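Local coordinates for protein phosphoribulokinase 1 (Rhodobacter sphaeroides, PDB 1A7J) that catalyses the ATP-dependent phosphorylation of D-ribulose 5-phosphate to D-ribulose 1,5-bisphosphate in the Calvin cycle, at residues R85-T90 against H126-E131; F70-N75 against G135-S140; F29-V34 against A271-L276. All blocks are in the same frame, centred on the assembly; numbering follows the deposited sequence.

How the contacts relate
The three contacts sit one within another, and none cross. From the N terminus, the end of helix 21-32 opens contact 3, the loop at 70-75 opens contact 2, and the last turn of helix 77-90 opens contact 1. They close in reverse order. Strand 127-132 completes contact 1, the loop after it at 135-140 completes contact 2, and helix 268-284 completes contact 3, far along the chain. Contact 1 joins a helix to the central sheet and touches both others, through L127 on F29 and V34 and through Y130 on G135. Contact 2 joins two loops, contact 3 two helices, at the surface; these two contacts lie on opposite sides of the chain's centre.

Contact 1: residues R85-T90 against H126-E131; sequences REYGET and HLLFYE
Y87 and L128 bring helix 77-90 and strand 127-132 together, their CA atoms 7.2 Å apart, the closest CA pair across the two segments. This is helix-on-sheet packing in an alpha/beta fold of the P-loop kinase class: the strand lies between strands 36-40 and 7-11 of the mixed sheet, and the helix end rests against it. Side chains alternate along the strand. L128 faces helix 77-90, whereas L127 and F129 turn to helix 21-32 beyond the sheet. Y87 extends its ring toward the start of the strand, its chi1 of -165° setting CG opposite the backbone N, and L128 packs over one face. L128 CB stands 3.5 Å from the centroid of the Y87 ring and 4° off the normal, a nearly centred CH-pi contact. L128 CD2 reaches back toward the root of the tyrosine, 3.9 Å from Y87 CB. I7 and V37, from the two flanking strands, touch both side chains. Y87 OH makes no hydrogen bond to the nearby backbone of L127 and L128. The far end of the ring lies close against the peptide between them, with Y87 CZ 3.3 Å from L128 N.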
loop_
_atom_site.group_PDB
_atom_site.type_symbol
_atom_site.label_atom_id
_atom_site.label_comp_id
_atom_site.label_asym_id
_atom_site.label_seq_id
_atom_site.Cartn_x
_atom_site.Cartn_y
_atom_site.Cartn_z
ATOM N N ARG A 85 10.029 -13.420 -5.438
ATOM C CA ARG A 85 10.823 -14.662 -5.469
ATOM C C ARG A 85 12.263 -14.422 -5.945
ATOM O O ARG A 85 13.220 -14.899 -5.339
ATOM C CB ARG A 85 10.156 -15.676 -6.411
ATOM C CG ARG A 85 10.099 -17.112 -5.916
ATOM C CD ARG A 85 8.713 -17.720 -6.155
ATOM N NE ARG A 85 8.677 -18.667 -7.269
ATOM C CZ ARG A 85 8.043 -18.458 -8.425
ATOM N NH1 ARG A 85 7.720 -17.228 -8.802
ATOM N NH2 ARG A 85 7.881 -19.461 -9.282
ATOM N N GLU A 86 12.401 -13.662 -7.027
ATOM C CA GLU A 86 13.687 -13.428 -7.673
ATOM C C GLU A 86 14.586 -12.487 -6.891
ATOM O O GLU A 86 15.793 -12.686 -6.834
ATOM C CB GLU A 86 13.473 -12.864 -9.073
ATOM C CG GLU A 86 14.457 -13.357 -10.084
ATOM C CD GLU A 86 13.837 -13.494 -11.444
ATOM O OE1 GLU A 86 13.238 -14.571 -11.722
ATOM O OE2 GLU A 86 13.955 -12.520 -12.229
ATOM N N TYR A 87 14.012 -11.440 -6.309
ATOM C CA TYR A 87 14.798 -10.552 -5.470
ATOM C C TYR A 87 15.420 -11.319 -4.319
ATOM O O TYR A 87 16.624 -11.277 -4.126
ATOM C CB TYR A 87 13.948 -9.434 -4.907
ATOM C CG TYR A 87 14.796 -8.339 -4.342
ATOM C CD1 TYR A 87 15.343 -7.383 -5.174
ATOM C CD2 TYR A 87 15.171 -8.338 -3.005
ATOM C CE1 TYR A 87 16.238 -6.450 -4.699
ATOM C CE2 TYR A 87 16.071 -7.407 -2.516
ATOM C CZ TYR A 87 16.597 -6.465 -3.371
ATOM O OH TYR A 87 17.452 -5.497 -2.903
ATOM N N GLY A 88 14.599 -12.080 -3.613
ATOM C CA GLY A 88 15.074 -12.839 -2.471
ATOM C C GLY A 88 16.369 -13.586 -2.717
ATOM O O GLY A 88 17.352 -13.373 -2.017
ATOM N N GLU A 89 16.435 -14.285 -3.839
ATOM C CA GLU A 89 17.474 -15.276 -4.051
ATOM C C GLU A 89 18.724 -14.745 -4.756
ATOM O O GLU A 89 19.844 -15.115 -4.399
ATOM C CB GLU A 89 16.878 -16.476 -4.802
ATOM C CG GLU A 89 16.075 -17.425 -3.879
ATOM C CD GLU A 89 14.960 -18.214 -4.584
ATOM O OE1 GLU A 89 14.790 -18.053 -5.820
ATOM O OE2 GLU A 89 14.255 -18.994 -3.893
ATOM N N THR A 90 18.539 -13.755 -5.624
ATOM C CA THR A 90 19.574 -13.328 -6.566
ATOM C C THR A 90 19.724 -11.805 -6.605
ATOM O O THR A 90 20.688 -11.281 -7.181
ATOM C CB THR A 90 19.217 -13.757 -7.984
ATOM O OG1 THR A 90 18.329 -12.786 -8.552
ATOM C CG2 THR A 90 18.517 -15.111 -7.983
ATOM N N HIS A 126 20.337 -3.255 -1.278
ATOM C CA HIS A 126 20.252 -3.754 0.090
ATOM C C HIS A 126 18.869 -4.364 0.353
ATOM O O HIS A 126 18.726 -5.253 1.189
ATOM C CB HIS A 126 20.505 -2.589 1.088
ATOM C CG HIS A 126 21.964 -2.357 1.443
ATOM N ND1 HIS A 126 22.723 -1.343 0.866
ATOM C CD2 HIS A 126 22.827 -3.073 2.225
ATOM C CE1 HIS A 126 23.993 -1.467 1.253
ATOM N NE2 HIS A 126 24.085 -2.509 2.078
ATOM N N LEU A 127 17.843 -3.776 -0.257
ATOM C CA LEU A 127 16.483 -4.295 -0.166
ATOM C C LEU A 127 15.616 -3.831 -1.313
ATOM O O LEU A 127 15.970 -2.899 -2.038
ATOM C CB LEU A 127 15.831 -3.881 1.141
ATOM C CG LEU A 127 15.891 -2.401 1.481
ATOM C CD1 LEU A 127 14.623 -1.690 1.047
ATOM C CD2 LEU A 127 16.087 -2.275 2.975
ATOM N N LEU A 128 14.540 -4.568 -1.553
ATOM C CA LEU A 128 13.491 -4.113 -2.457
ATOM C C LEU A 128 12.407 -3.484 -1.599
ATOM O O LEU A 128 12.292 -3.802 -0.421
ATOM C CB LEU A 128 12.923 -5.297 -3.270
ATOM C CG LEU A 128 11.554 -5.277 -3.984
ATOM C CD1 LEU A 128 11.486 -4.192 -5.051
ATOM C CD2 LEU A 128 11.306 -6.624 -4.619
ATOM N N PHE A 129 11.718 -2.499 -2.166
ATOM C CA PHE A 129 10.615 -1.827 -1.501
ATOM C C PHE A 129 9.408 -1.849 -2.410
ATOM O O PHE A 129 9.487 -1.404 -3.543
ATOM C CB PHE A 129 10.981 -0.381 -1.219
ATOM C CG PHE A 129 9.889 0.405 -0.556
ATOM C CD1 PHE A 129 9.505 0.107 0.750
ATOM C CD2 PHE A 129 9.293 1.482 -1.209
ATOM C CE1 PHE A 129 8.544 0.871 1.407
ATOM C CE2 PHE A 129 8.335 2.251 -0.568
ATOM C CZ PHE A 129 7.957 1.948 0.745
ATOM N N TYR A 130 8.272 -2.287 -1.887
ATOM C CA TYR A 130 7.028 -2.294 -2.647
ATOM C C TYR A 130 5.992 -1.407 -1.933
ATOM O O TYR A 130 5.892 -1.437 -0.707
ATOM C CB TYR A 130 6.515 -3.732 -2.743
ATOM C CG TYR A 130 5.142 -3.862 -3.332
ATOM C CD1 TYR A 130 4.007 -3.741 -2.537
ATOM C CD2 TYR A 130 4.969 -4.074 -4.694
ATOM C CE1 TYR A 130 2.740 -3.815 -3.077
ATOM C CE2 TYR A 130 3.691 -4.153 -5.260
ATOM C CZ TYR A 130 2.589 -4.024 -4.438
ATOM O OH TYR A 130 1.322 -4.137 -4.966
ATOM N N GLU A 131 5.270 -0.577 -2.688
ATOM C CA GLU A 131 4.079 0.120 -2.180
ATOM C C GLU A 131 2.855 -0.126 -3.094
ATOM O O GLU A 131 2.886 0.211 -4.292
ATOM C CB GLU A 131 4.360 1.632 -2.062
ATOM C CG GLU A 131 3.184 2.485 -1.508
ATOM C CD GLU A 131 3.531 3.964 -1.276
ATOM O OE1 GLU A 131 4.394 4.502 -2.010
ATOM O OE2 GLU A 131 2.931 4.588 -0.365
#

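Contact 2: residues F70-N75 against G135-S140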
loop_
_atom_site.group_PDB
_atom_site.type_symbol
_atom_site.label_atom_id
_atom_site.label_comp_id
_atom_site.label_asym_id
_atom_site.label_seq_id
_atom_site.Cartn_x
_atom_site.Cartn_y
_atom_site.Cartn_z
ATOM N N PHE A 70 -9.147 -3.775 -7.475
ATOM C CA PHE A 70 -8.899 -4.516 -6.259
ATOM C C PHE A 70 -8.855 -6.022 -6.530
ATOM O O PHE A 70 -8.145 -6.755 -5.833
ATOM C CB PHE A 70 -10.007 -4.216 -5.237
ATOM C CG PHE A 70 -9.902 -2.850 -4.583
ATOM C CD1 PHE A 70 -8.672 -2.211 -4.450
ATOM C CD2 PHE A 70 -11.029 -2.258 -4.020
ATOM C CE1 PHE A 70 -8.559 -1.004 -3.762
ATOM C CE2 PHE A 70 -10.932 -1.052 -3.329
ATOM C CZ PHE A 70 -9.692 -0.424 -3.200
ATOM N N SER A 71 -9.660 -6.502 -7.479
ATOM C CA SER A 71 -9.706 -7.930 -7.758
ATOM C C SER A 71 -8.315 -8.413 -8.174
ATOM O O SER A 71 -7.556 -7.652 -8.777
ATOM C CB SER A 71 -10.698 -8.233 -8.883
ATOM O OG SER A 71 -11.699 -7.253 -8.981
ATOM N N TYR A 72 -8.005 -9.680 -7.879
ATOM C CA TYR A 72 -6.757 -10.324 -8.322
ATOM C C TYR A 72 -6.652 -10.442 -9.849
ATOM O O TYR A 72 -5.550 -10.484 -10.401
ATOM C CB TYR A 72 -6.655 -11.730 -7.744
ATOM C CG TYR A 72 -6.791 -11.843 -6.243
ATOM C CD1 TYR A 72 -6.065 -11.029 -5.399
ATOM C CD2 TYR A 72 -7.548 -12.854 -5.674
ATOM C CE1 TYR A 72 -6.082 -11.225 -4.024
ATOM C CE2 TYR A 72 -7.570 -13.054 -4.311
ATOM C CZ TYR A 72 -6.837 -12.237 -3.484
ATOM O OH TYR A 72 -6.857 -12.422 -2.114
ATOM N N GLU A 73 -7.796 -10.597 -10.517
ATOM C CA GLU A 73 -7.807 -10.826 -11.958
ATOM C C GLU A 73 -7.330 -9.590 -12.676
ATOM O O GLU A 73 -6.938 -9.657 -13.833
ATOM C CB GLU A 73 -9.207 -11.163 -12.476
ATOM C CG GLU A 73 -9.970 -12.171 -11.665
ATOM C CD GLU A 73 -10.875 -11.505 -10.653
ATOM O OE1 GLU A 73 -11.801 -10.761 -11.062
ATOM O OE2 GLU A 73 -10.633 -11.695 -9.444
ATOM N N ALA A 74 -7.428 -8.445 -12.019
ATOM C CA ALA A 74 -7.027 -7.204 -12.659
ATOM C C ALA A 74 -5.570 -6.886 -12.376
ATOM O O ALA A 74 -5.155 -5.743 -12.533
ATOM C CB ALA A 74 -7.915 -6.053 -12.206
ATOM N N ASN A 75 -4.792 -7.889 -11.962
ATOM C CA ASN A 75 -3.403 -7.627 -11.596
ATOM C C ASN A 75 -2.431 -8.735 -11.973
ATOM O O ASN A 75 -2.688 -9.909 -11.760
ATOM C CB ASN A 75 -3.313 -7.342 -10.096
ATOM C CG ASN A 75 -3.933 -6.018 -9.725
ATOM O OD1 ASN A 75 -3.292 -4.982 -9.823
ATOM N ND2 ASN A 75 -5.214 -6.036 -9.355
ATOM N N GLY A 135 0.660 -6.059 -1.557
ATOM C CA GLY A 135 1.930 -6.493 -0.978
ATOM C C GLY A 135 1.905 -7.555 0.113
ATOM O O GLY A 135 2.929 -7.893 0.708
ATOM N N ALA A 136 0.728 -8.107 0.374
ATOM C CA ALA A 136 0.613 -9.197 1.317
ATOM C C ALA A 136 -0.516 -10.143 0.878
ATOM O O ALA A 136 -1.038 -10.940 1.674
ATOM C CB ALA A 136 0.371 -8.654 2.698
ATOM N N VAL A 137 -0.780 -10.178 -0.423
ATOM C CA VAL A 137 -1.775 -11.108 -0.915
ATOM C C VAL A 137 -1.410 -12.534 -0.569
ATOM O O VAL A 137 -0.301 -13.001 -0.847
ATOM C CB VAL A 137 -1.917 -11.033 -2.407
ATOM C CG1 VAL A 137 -2.957 -11.991 -2.848
ATOM C CG2 VAL A 137 -2.312 -9.666 -2.820
ATOM N N VAL A 138 -2.326 -13.225 0.078
ATOM C CA VAL A 138 -2.267 -14.674 0.080
ATOM C C VAL A 138 -3.568 -15.191 -0.477
ATOM O O VAL A 138 -4.648 -14.776 -0.066
ATOM C CB VAL A 138 -2.062 -15.246 1.481
ATOM C CG1 VAL A 138 -1.601 -16.678 1.386
ATOM C CG2 VAL A 138 -1.044 -14.439 2.230
ATOM N N ASN A 139 -3.448 -15.957 -1.543
ATOM C CA ASN A 139 -4.606 -16.554 -2.151
ATOM C C ASN A 139 -4.264 -17.892 -2.790
ATOM O O ASN A 139 -3.184 -18.424 -2.582
ATOM C CB ASN A 139 -5.234 -15.581 -3.140
ATOM C CG ASN A 139 -4.578 -15.586 -4.468
ATOM O OD1 ASN A 139 -5.185 -15.197 -5.451
ATOM N ND2 ASN A 139 -3.300 -15.885 -4.498
ATOM N N SER A 140 -5.238 -18.495 -3.452
ATOM C CA SER A 140 -5.168 -19.912 -3.756
ATOM C C SER A 140 -4.091 -20.217 -4.798
ATOM O O SER A 140 -3.519 -21.292 -4.795
ATOM C CB SER A 140 -6.552 -20.392 -4.210
ATOM O OG SER A 140 -7.580 -19.533 -3.719
#
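Y72 carries the contact, meeting V137 and N139 with its ring while the backbones stay apart; even the CA atoms of Y72 and V137 are 9.0 Å from each other. The two loops lie beside the active-site region: F70 touches R187 of the catalytic site, and the V137 side chain is about 10 Å from that of G12 in the predicted ATP-binding loop.

The apolar part is the approach of V137, whose CG1 lies 3.4 Å from Y72 CE1, obliquely to the ring. L77, at the start of helix 77-90, touches both side chains.

The polar group over the ring belongs to N139. Its OD1 stands 3.3 Å above the plane of the Y72 ring, displaced toward the rim near CD2 and CE2, and its amide is inclined 67° to the ring. N139 CB follows along the outer end of the tyrosine, 3.7 Å from Y72 OH. V137 CG1 and N139 OD1 approach from the same side of the ring plane. N139 ND2 is held by a hydrogen bond to the carbonyl of V142, which helps fix how the amide is turned.

A hydrogen bond within 70-75 shapes the turn that presents the ring: N75 ND2 donates to S71 O at 2.9 Å, with the acceptor in the plane of the amide. CG of Y72 lies anti to its carbonyl carbon (chi1 -54°), directing the ring across to 135-140.

Were the tyrosine replaced by an alanine, V137 CG1 and the N139 amide would probably lose the ring they rest on, opening a gap between the loops.

No hydrogen bond or salt bridge joins 70-75 to 135-140 directly, so this meeting rests on packing around one ring; just before G135, H134 NE2 adds a polar link to F70 O.

Contact 3: residues F29-V34 against A271-L276; sequences FRREGV and AMQLIL
R31, in the last turn of the helix that follows the predicted ATP-binding P-loop, reaches across to Q273 of helix 268-284 near the C terminus of the chain. The backbones are well separated, with R31 CA and Q273 CA 10.1 Å apart, and long side chains bridge the distance. R31 leaves the helix with CG anti to N and then bends at chi2 and chi3, which brings NH1 toward the glutamine. Q273 is extended beyond CG and crosses the arginine at about a right angle. Its OE1 comes to the edge of the guanidinium, near that plane, 3.0 Å from R31 NH1. The amide and guanidinium planes are 76° apart, and the angle at NH1 is too poor for a hydrogen bond, leaving a close polar approach.

Helices 21-32 and 268-284 lie side by side on the alpha/beta core of this adenylate kinase-like fold, and the R31-Q273 pair lies at the surface edge of their interface. Deeper in, M272 packs on V21, T24 and F25, and F29 meets I280. Q273 itself also touches Q27, one turn before R31.

Beyond R31 the helix gives way at G33, whose positive phi (80°) would jam a side chain against the carbonyl O of E32. V34 N turns back to F29 O in a weak bond of 2.9 Å, six-to-one in register.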
loop_
_atom_site.group_PDB
_atom_site.type_symbol
_atom_site.label_atom_id
_atom_site.label_comp_id
_atom_site.label_asym_id
_atom_site.label_seq_id
_atom_site.Cartn_x
_atom_site.Cartn_y
_atom_site.Cartn_z
ATOM N N PHE A 29 16.157 5.197 4.280
ATOM C CA PHE A 29 17.190 4.568 3.469
ATOM C C PHE A 29 18.334 5.543 3.195
ATOM O O PHE A 29 19.453 5.135 2.924
ATOM C CB PHE A 29 16.624 4.105 2.134
ATOM C CG PHE A 29 15.442 3.209 2.253
ATOM C CD1 PHE A 29 15.294 2.376 3.343
ATOM C CD2 PHE A 29 14.495 3.172 1.239
ATOM C CE1 PHE A 29 14.214 1.509 3.414
ATOM C CE2 PHE A 29 13.425 2.330 1.299
ATOM C CZ PHE A 29 13.279 1.488 2.391
ATOM N N ARG A 30 18.026 6.832 3.172
ATOM C CA ARG A 30 19.042 7.860 2.981
ATOM C C ARG A 30 19.780 8.083 4.298
ATOM O O ARG A 30 21.011 8.146 4.342
ATOM C CB ARG A 30 18.388 9.156 2.529
ATOM C CG ARG A 30 19.343 10.322 2.411
ATOM C CD ARG A 30 18.627 11.622 2.720
ATOM N NE ARG A 30 19.187 12.267 3.904
ATOM C CZ ARG A 30 18.546 12.400 5.061
ATOM N NH1 ARG A 30 17.271 12.041 5.156
ATOM N NH2 ARG A 30 19.175 12.917 6.114
ATOM N N ARG A 31 19.004 8.124 5.377
ATOM C CA ARG A 31 19.512 8.264 6.732
ATOM C C ARG A 31 20.416 7.099 7.097
ATOM O O ARG A 31 21.293 7.250 7.931
ATOM C CB ARG A 31 18.335 8.315 7.702
ATOM C CG ARG A 31 18.596 9.043 8.997
ATOM C CD ARG A 31 17.388 9.882 9.373
ATOM N NE ARG A 31 17.218 11.014 8.463
ATOM C CZ ARG A 31 16.291 11.957 8.602
ATOM N NH1 ARG A 31 15.316 11.803 9.489
ATOM N NH2 ARG A 31 16.289 13.014 7.796
ATOM N N GLU A 32 20.171 5.923 6.521
ATOM C CA GLU A 32 20.889 4.725 6.938
ATOM C C GLU A 32 21.795 4.116 5.864
ATOM O O GLU A 32 22.437 3.098 6.106
ATOM C CB GLU A 32 19.908 3.662 7.458
ATOM C CG GLU A 32 18.758 4.187 8.340
ATOM C CD GLU A 32 19.189 4.724 9.715
ATOM O OE1 GLU A 32 19.847 3.988 10.482
ATOM O OE2 GLU A 32 18.783 5.855 10.071
ATOM N N GLY A 33 21.848 4.719 4.683
ATOM C CA GLY A 33 22.739 4.227 3.641
ATOM C C GLY A 33 22.214 3.026 2.868
ATOM O O GLY A 33 22.933 2.425 2.068
ATOM N N VAL A 34 20.943 2.702 3.083
ATOM C CA VAL A 34 20.275 1.590 2.415
ATOM C C VAL A 34 20.013 1.918 0.947
ATOM O O VAL A 34 19.133 2.729 0.635
ATOM C CB VAL A 34 18.928 1.277 3.122
ATOM C CG1 VAL A 34 18.144 0.236 2.367
ATOM C CG2 VAL A 34 19.198 0.818 4.546
ATOM N N ALA A 271 6.353 8.939 13.714
ATOM C CA ALA A 271 6.109 7.607 14.250
ATOM C C ALA A 271 6.622 6.500 13.324
ATOM O O ALA A 271 7.248 5.541 13.768
ATOM C CB ALA A 271 4.659 7.434 14.498
ATOM N N MET A 272 6.483 6.688 12.026
ATOM C CA MET A 272 7.169 5.803 11.102
ATOM C C MET A 272 8.697 5.849 11.224
ATOM O O MET A 272 9.328 4.819 11.371
ATOM C CB MET A 272 6.711 6.080 9.665
ATOM C CG MET A 272 5.248 5.787 9.491
ATOM S SD MET A 272 4.701 5.849 7.818
ATOM C CE MET A 272 5.764 4.735 7.152
ATOM N N GLN A 273 9.294 7.026 11.297
ATOM C CA GLN A 273 10.731 7.087 11.517
ATOM C C GLN A 273 11.142 6.432 12.805
ATOM O O GLN A 273 11.903 5.478 12.771
ATOM C CB GLN A 273 11.228 8.515 11.493
ATOM C CG GLN A 273 11.444 8.996 10.093
ATOM C CD GLN A 273 11.873 10.426 10.050
ATOM O OE1 GLN A 273 12.803 10.824 10.756
ATOM N NE2 GLN A 273 11.186 11.225 9.242
ATOM N N LEU A 274 10.541 6.829 13.924
ATOM C CA LEU A 274 10.940 6.259 15.195
ATOM C C LEU A 274 10.727 4.770 15.201
ATOM O O LEU A 274 11.397 4.055 15.930
ATOM C CB LEU A 274 10.142 6.833 16.342
ATOM C CG LEU A 274 10.312 8.296 16.678
ATOM C CD1 LEU A 274 9.512 8.564 17.930
ATOM C CD2 LEU A 274 11.769 8.610 16.879
ATOM N N ILE A 275 9.682 4.307 14.541
ATOM C CA ILE A 275 9.341 2.902 14.667
ATOM C C ILE A 275 10.142 2.068 13.687
ATOM O O ILE A 275 10.871 1.185 14.111
ATOM C CB ILE A 275 7.817 2.684 14.500
ATOM C CG1 ILE A 275 7.124 3.186 15.754
ATOM C CG2 ILE A 275 7.471 1.209 14.256
ATOM C CD1 ILE A 275 5.705 3.265 15.595
ATOM N N LEU A 276 10.255 2.546 12.454
ATOM C CA LEU A 276 10.745 1.742 11.342
ATOM C C LEU A 276 12.246 1.838 11.143
ATOM O O LEU A 276 12.845 1.068 10.386
ATOM C CB LEU A 276 10.084 2.191 10.056
ATOM C CG LEU A 276 8.819 1.566 9.480
ATOM C CD1 LEU A 276 8.103 0.614 10.403
ATOM C CD2 LEU A 276 7.937 2.722 9.084
#